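Endoribonuclease MazF4 (Mycobacterium tuberculosis, PDB 5XE2) acts as the toxin of a type II toxin-antitoxin system, an mRNA interferase that cuts single-stranded mRNA within the sequence UCGCU. Local coordinates at residues Glu72-Lys76 and Asp77-Asp81; Ala97-Ala101 and Leu102-Trp106. All coordinates share one frame; numbering follows the deposited sequence.

Interaction 1 of 2, residues Glu72-Lys76 and Asp77-Asp81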
ATOM      1  N   GLU A  72       4.086  -2.497  -1.198  1.00 16.88           N
ATOM      2  CA  GLU A  72       5.380  -1.913  -0.819  1.00 17.47           C
ATOM      3  C   GLU A  72       5.746  -0.696  -1.650  1.00 17.03           C
ATOM      4  O   GLU A  72       5.266  -0.518  -2.768  1.00 16.70           O
ATOM      5  CB  GLU A  72       6.483  -2.974  -0.918  1.00 19.18           C
ATOM      6  CG  GLU A  72       6.309  -4.078   0.112  1.00 21.06           C
ATOM      7  CD  GLU A  72       7.484  -5.015   0.234  1.00 23.36           C
ATOM      8  OE1 GLU A  72       8.606  -4.640  -0.173  1.00 26.57           O
ATOM      9  OE2 GLU A  72       7.276  -6.148   0.738  1.00 24.84           O
ATOM     10  N   THR A  73       6.598   0.144  -1.077  1.00 16.30           N
ATOM     11  CA  THR A  73       7.132   1.296  -1.752  1.00 16.18           C
ATOM     12  C   THR A  73       8.502   0.907  -2.324  1.00 16.82           C
ATOM     13  O   THR A  73       9.384   0.475  -1.587  1.00 16.00           O
ATOM     14  CB  THR A  73       7.254   2.492  -0.785  1.00 16.11           C
ATOM     15  OG1 THR A  73       5.966   2.801  -0.242  1.00 15.15           O
ATOM     16  CG2 THR A  73       7.800   3.734  -1.501  1.00 16.12           C
ATOM     17  N   LEU A  74       8.664   1.063  -3.639  1.00 17.19           N
ATOM     18  CA  LEU A  74       9.913   0.740  -4.334  1.00 17.94           C
ATOM     19  C   LEU A  74      10.581   2.006  -4.882  1.00 17.72           C
ATOM     20  O   LEU A  74       9.924   2.860  -5.469  1.00 16.84           O
ATOM     21  CB  LEU A  74       9.637  -0.230  -5.489  1.00 18.61           C
ATOM     22  CG  LEU A  74       9.389  -1.711  -5.174  1.00 19.33           C
ATOM     23  CD1 LEU A  74       8.207  -1.928  -4.247  1.00 20.17           C
ATOM     24  CD2 LEU A  74       9.180  -2.490  -6.460  1.00 19.88           C
ATOM     25  N   GLY A  75      11.891   2.118  -4.681  1.00 18.22           N
ATOM     26  CA  GLY A  75      12.682   3.160  -5.321  1.00 18.78           C
ATOM     27  C   GLY A  75      12.724   2.889  -6.819  1.00 19.96           C
ATOM     28  O   GLY A  75      12.692   1.733  -7.253  1.00 19.31           O
ATOM     29  N   LYS A  76      12.766   3.955  -7.611  1.00 21.20           N
ATOM     30  CA  LYS A  76      12.874   3.843  -9.069  1.00 22.82           C
ATOM     31  C   LYS A  76      14.131   3.104  -9.487  1.00 23.92           C
ATOM     32  O   LYS A  76      14.104   2.341 -10.441  1.00 23.07           O
ATOM     33  CB  LYS A  76      12.842   5.224  -9.720  1.00 22.99           C
ATOM     34  CG  LYS A  76      11.445   5.781  -9.806  1.00 23.42           C
ATOM     35  CD  LYS A  76      11.394   7.130 -10.493  1.00 22.99           C
ATOM     36  CE  LYS A  76       9.946   7.575 -10.567  1.00 22.60           C
ATOM     37  NZ  LYS A  76       9.782   8.904 -11.214  1.00 22.59           N
ATOM     38  N   ASP A  77      15.217   3.351  -8.755  1.00 26.79           N
ATOM     39  CA  ASP A  77      16.482   2.594  -8.855  1.00 29.30           C
ATOM     40  C   ASP A  77      16.369   1.069  -8.639  1.00 28.77           C
ATOM     41  O   ASP A  77      17.208   0.313  -9.132  1.00 29.06           O
ATOM     42  CB  ASP A  77      17.534   3.180  -7.884  1.00 31.75           C
ATOM     43  CG  ASP A  77      17.069   3.180  -6.417  1.00 35.06           C
ATOM     44  OD1 ASP A  77      15.891   3.513  -6.150  1.00 37.07           O
ATOM     45  OD2 ASP A  77      17.891   2.872  -5.528  1.00 39.47           O
ATOM     46  N   GLU A  78      15.355   0.629  -7.896  1.00 27.94           N
ATOM     47  CA  GLU A  78      15.084  -0.798  -7.677  1.00 27.30           C
ATOM     48  C   GLU A  78      14.285  -1.469  -8.808  1.00 26.20           C
ATOM     49  O   GLU A  78      14.134  -2.691  -8.802  1.00 25.89           O
ATOM     50  CB  GLU A  78      14.354  -1.001  -6.331  1.00 28.17           C
ATOM     51  CG  GLU A  78      15.161  -0.527  -5.126  1.00 29.12           C
ATOM     52  CD  GLU A  78      14.448  -0.713  -3.787  1.00 30.77           C
ATOM     53  OE1 GLU A  78      13.345  -0.147  -3.598  1.00 29.91           O
ATOM     54  OE2 GLU A  78      15.012  -1.400  -2.899  1.00 31.11           O
ATOM     55  N   LEU A  79      13.753  -0.696  -9.758  1.00 24.76           N
ATOM     56  CA  LEU A  79      12.966  -1.271 -10.850  1.00 24.01           C
ATOM     57  C   LEU A  79      13.917  -1.826 -11.909  1.00 23.67           C
ATOM     58  O   LEU A  79      14.839  -1.132 -12.337  1.00 23.53           O
ATOM     59  CB  LEU A  79      12.006  -0.243 -11.452  1.00 23.43           C
ATOM     60  CG  LEU A  79      10.969   0.351 -10.486  1.00 23.37           C
ATOM     61  CD1 LEU A  79      10.109   1.363 -11.214  1.00 23.26           C
ATOM     62  CD2 LEU A  79      10.092  -0.708  -9.823  1.00 23.09           C
ATOM     63  N   GLY A  80      13.699  -3.086 -12.289  1.00 22.93           N
ATOM     64  CA  GLY A  80      14.568  -3.805 -13.232  1.00 22.59           C
ATOM     65  C   GLY A  80      13.848  -3.987 -14.551  1.00 23.01           C
ATOM     66  O   GLY A  80      13.273  -3.023 -15.086  1.00 21.61           O
ATOM     67  N   ASP A  81      13.839  -5.223 -15.056  1.00 23.65           N
ATOM     68  CA  ASP A  81      13.285  -5.534 -16.387  1.00 24.45           C
ATOM     69  C   ASP A  81      11.785  -5.242 -16.452  1.00 25.89           C
ATOM     70  O   ASP A  81      11.051  -5.613 -15.542  1.00 25.05           O
ATOM     71  CB  ASP A  81      13.498  -7.011 -16.747  1.00 24.99           C
ATOM     72  CG  ASP A  81      14.957  -7.443 -16.693  1.00 25.77           C
ATOM     73  OD1 ASP A  81      15.854  -6.649 -17.056  1.00 26.40           O
ATOM     74  OD2 ASP A  81      15.208  -8.598 -16.295  1.00 27.54           O
TER
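E78 reaches back to G75 across a 3-10 turn that carries strand 65-75 of the SH3-like MazF fold toward strand 82-85. With CG anti to the carbonyl carbon (chi1 -61°) and the chain extended beyond it, the glutamate lies along the turn and brings its carboxylate to the strand end. There OE1 accepts a hydrogen bond from G75 N at 2.9 Å, using its anti side, with the donor 16° out of the carboxylate plane. The same oxygen rests against L74, 3.6 Å from its CA. The return bond, from E78 N to G75 O (3.0 Å), meets the carbonyl from above its plane; with the carboxylate bond it holds G75 at both N-H and C=O. L79 N bonds to K76 O in the same way, at 3.1 Å.

The two leucines cross at about a right angle, L74 CD2 against L79 CD2 at 3.9 Å, and both side chains also pack on C14 of strand 10-14. K76 turns away with an extended chain, its NZ bonded to the backbone oxygens of N4, N32 and T35. Within the turn D77, its CG between the backbone N and the carbonyl carbon, folds back over G75, its OD1 lying 3.3 Å from G75 CA.

Interaction 2 of 2, residues Ala97-Ala101 and Leu102-Trp106; sequences ALATA and LGLPW
L104 N reaches back five residues to A99 O at 3.0 Å with a nearly straight N-H (167°). The bond from G103 N to T100 O is longer, 3.3 Å, and its donor stands above the carbonyl plane. Just before them L102 N still makes an i to i-4 bond to L98 O at 3.1 Å. T100 O also accepts a hydrogen bond from N28 ND2 of the second subunit.

Together the bonds of L104 and G103 form a Schellman motif that ends helix 88-101. G103 is its C-prime residue, and its positive phi, favourable for glycine, turns the chain out of the helix.

Side-chain packing follows the reversal. L104 lies over A99, with CD1 4.2 Å from A99 CB and its CG beside the A99 carbonyl oxygen. L102, its CG anti to the carbonyl carbon (chi1 -62°), folds back beside the last turn and sets CG 3.5 Å from L98 O; its side chain also touches I71 of strand 65-75. L102 packs on L102 and L104 on L104 of the second subunit.

Water also bridges tail and helix. A single molecule lies 3.0 Å from T100 OG1, which is also hydrogen-bonded to T96 O, and donates to W106 O. That carbonyl oxygen presses on A99 as well, 3.3 Å from its CB. P105 places CG over the centre of one face of the W106 ring, 3.9 Å above the plane, and the indole meets W106 of the second subunit with the ring planes about 15° apart.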
ATOM      1  N   ALA A  97      -9.445  -5.486  -5.045  1.00 15.99           N
ATOM      2  CA  ALA A  97      -8.573  -6.231  -4.139  1.00 15.61           C
ATOM      3  C   ALA A  97      -7.757  -5.306  -3.211  1.00 15.73           C
ATOM      4  O   ALA A  97      -7.670  -5.541  -1.997  1.00 15.53           O
ATOM      5  CB  ALA A  97      -7.652  -7.139  -4.943  1.00 15.64           C
ATOM      6  N   LEU A  98      -7.165  -4.259  -3.782  1.00 15.91           N
ATOM      7  CA  LEU A  98      -6.461  -3.237  -2.999  1.00 16.00           C
ATOM      8  C   LEU A  98      -7.366  -2.551  -1.968  1.00 16.21           C
ATOM      9  O   LEU A  98      -6.974  -2.378  -0.811  1.00 15.73           O
ATOM     10  CB  LEU A  98      -5.859  -2.182  -3.923  1.00 16.36           C
ATOM     11  CG  LEU A  98      -4.672  -2.575  -4.800  1.00 16.38           C
ATOM     12  CD1 LEU A  98      -4.431  -1.501  -5.841  1.00 16.43           C
ATOM     13  CD2 LEU A  98      -3.420  -2.791  -3.958  1.00 16.97           C
ATOM     14  N   ALA A  99      -8.576  -2.162  -2.383  1.00 16.56           N
ATOM     15  CA  ALA A  99      -9.559  -1.579  -1.456  1.00 16.57           C
ATOM     16  C   ALA A  99      -9.887  -2.529  -0.291  1.00 16.44           C
ATOM     17  O   ALA A  99      -9.962  -2.106   0.861  1.00 15.50           O
ATOM     18  CB  ALA A  99     -10.834  -1.186  -2.203  1.00 17.41           C
ATOM     19  N   THR A 100     -10.053  -3.814  -0.595  1.00 16.21           N
ATOM     20  CA  THR A 100     -10.311  -4.822   0.438  1.00 16.03           C
ATOM     21  C   THR A 100      -9.115  -5.009   1.371  1.00 15.55           C
ATOM     22  O   THR A 100      -9.281  -5.067   2.599  1.00 15.18           O
ATOM     23  CB  THR A 100     -10.732  -6.166  -0.188  1.00 16.45           C
ATOM     24  OG1 THR A 100     -11.898  -5.953  -0.980  1.00 17.12           O
ATOM     25  CG2 THR A 100     -11.055  -7.197   0.881  1.00 16.72           C
ATOM     26  N   ALA A 101      -7.911  -5.071   0.798  1.00 14.89           N
ATOM     27  CA  ALA A 101      -6.701  -5.227   1.596  1.00 14.82           C
ATOM     28  C   ALA A 101      -6.545  -4.080   2.616  1.00 15.20           C
ATOM     29  O   ALA A 101      -6.180  -4.321   3.753  1.00 14.62           O
ATOM     30  CB  ALA A 101      -5.485  -5.317   0.697  1.00 15.04           C
ATOM     31  N   LEU A 102      -6.882  -2.858   2.201  1.00 15.70           N
ATOM     32  CA  LEU A 102      -6.721  -1.652   3.019  1.00 16.67           C
ATOM     33  C   LEU A 102      -7.986  -1.181   3.759  1.00 17.05           C
ATOM     34  O   LEU A 102      -8.040  -0.032   4.211  1.00 16.42           O
ATOM     35  CB  LEU A 102      -6.204  -0.523   2.126  1.00 17.31           C
ATOM     36  CG  LEU A 102      -4.828  -0.793   1.510  1.00 18.20           C
ATOM     37  CD1 LEU A 102      -4.607   0.067   0.283  1.00 19.30           C
ATOM     38  CD2 LEU A 102      -3.741  -0.544   2.528  1.00 18.73           C
ATOM     39  N   GLY A 103      -8.987  -2.054   3.879  1.00 17.85           N
ATOM     40  CA  GLY A 103     -10.198  -1.778   4.652  1.00 18.52           C
ATOM     41  C   GLY A 103     -10.954  -0.531   4.246  1.00 19.77           C
ATOM     42  O   GLY A 103     -11.538   0.135   5.096  1.00 19.96           O
ATOM     43  N   LEU A 104     -10.957  -0.214   2.952  1.00 20.60           N
ATOM     44  CA  LEU A 104     -11.630   0.985   2.466  1.00 22.40           C
ATOM     45  C   LEU A 104     -13.115   0.681   2.290  1.00 24.81           C
ATOM     46  O   LEU A 104     -13.478  -0.471   2.038  1.00 24.35           O
ATOM     47  CB  LEU A 104     -11.027   1.454   1.144  1.00 22.06           C
ATOM     48  CG  LEU A 104      -9.500   1.672   1.141  1.00 21.18           C
ATOM     49  CD1 LEU A 104      -9.036   2.116  -0.231  1.00 21.17           C
ATOM     50  CD2 LEU A 104      -9.079   2.690   2.185  1.00 21.12           C
ATOM     51  N   PRO A 105     -13.983   1.710   2.407  1.00 27.22           N
ATOM     52  CA  PRO A 105     -15.424   1.469   2.282  1.00 29.28           C
ATOM     53  C   PRO A 105     -15.916   1.501   0.837  1.00 30.75           C
ATOM     54  O   PRO A 105     -17.017   1.971   0.581  1.00 32.64           O
ATOM     55  CB  PRO A 105     -16.023   2.613   3.110  1.00 28.53           C
ATOM     56  CG  PRO A 105     -15.069   3.735   2.900  1.00 28.25           C
ATOM     57  CD  PRO A 105     -13.701   3.115   2.757  1.00 27.36           C
ATOM     58  N   TRP A 106     -15.114   1.000  -0.100  1.00 33.25           N
ATOM     59  CA  TRP A 106     -15.442   1.041  -1.520  1.00 34.72           C
ATOM     60  C   TRP A 106     -15.040  -0.280  -2.191  1.00 34.35           C
ATOM     61  O   TRP A 106     -14.094  -0.932  -1.744  1.00 31.72           O
ATOM     62  CB  TRP A 106     -14.744   2.210  -2.225  1.00 36.88           C
ATOM     63  CG  TRP A 106     -14.971   3.560  -1.574  1.00 40.78           C
ATOM     64  CD1 TRP A 106     -16.160   4.232  -1.466  1.00 41.08           C
ATOM     65  CD2 TRP A 106     -13.978   4.406  -0.961  1.00 41.83           C
ATOM     66  NE1 TRP A 106     -15.971   5.432  -0.815  1.00 42.38           N
ATOM     67  CE2 TRP A 106     -14.645   5.563  -0.492  1.00 41.20           C
ATOM     68  CE3 TRP A 106     -12.594   4.295  -0.759  1.00 41.33           C
ATOM     69  CZ2 TRP A 106     -13.976   6.598   0.171  1.00 41.02           C
ATOM     70  CZ3 TRP A 106     -11.925   5.334  -0.098  1.00 40.16           C
ATOM     71  CH2 TRP A 106     -12.621   6.465   0.359  1.00 40.51           C
TER
HETATM   72  O   HOH W   1     -13.336  -3.390  -0.258  1.00 31.58           O

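Overall arrangement
Interaction 1 comes first along the chain, where strand 65-75 turns toward strand 82-85; interaction 2 follows at the end of helix 88-101, the last helix. Their centres are 24 Å apart on opposite sides of the chain's centre, and about 8 Å separates their nearest atoms, so they do not touch. Strand 65-75 connects them: its end forms half of interaction 1, while A68, D69 and I71 further back pack against residues of interaction 2. Both also reach the second subunit, interaction 1 through E72 and T73, interaction 2 through a much larger set that includes L102, L104 and W106. The strand and the C-terminal tail thus both contribute to the interface between the two subunits.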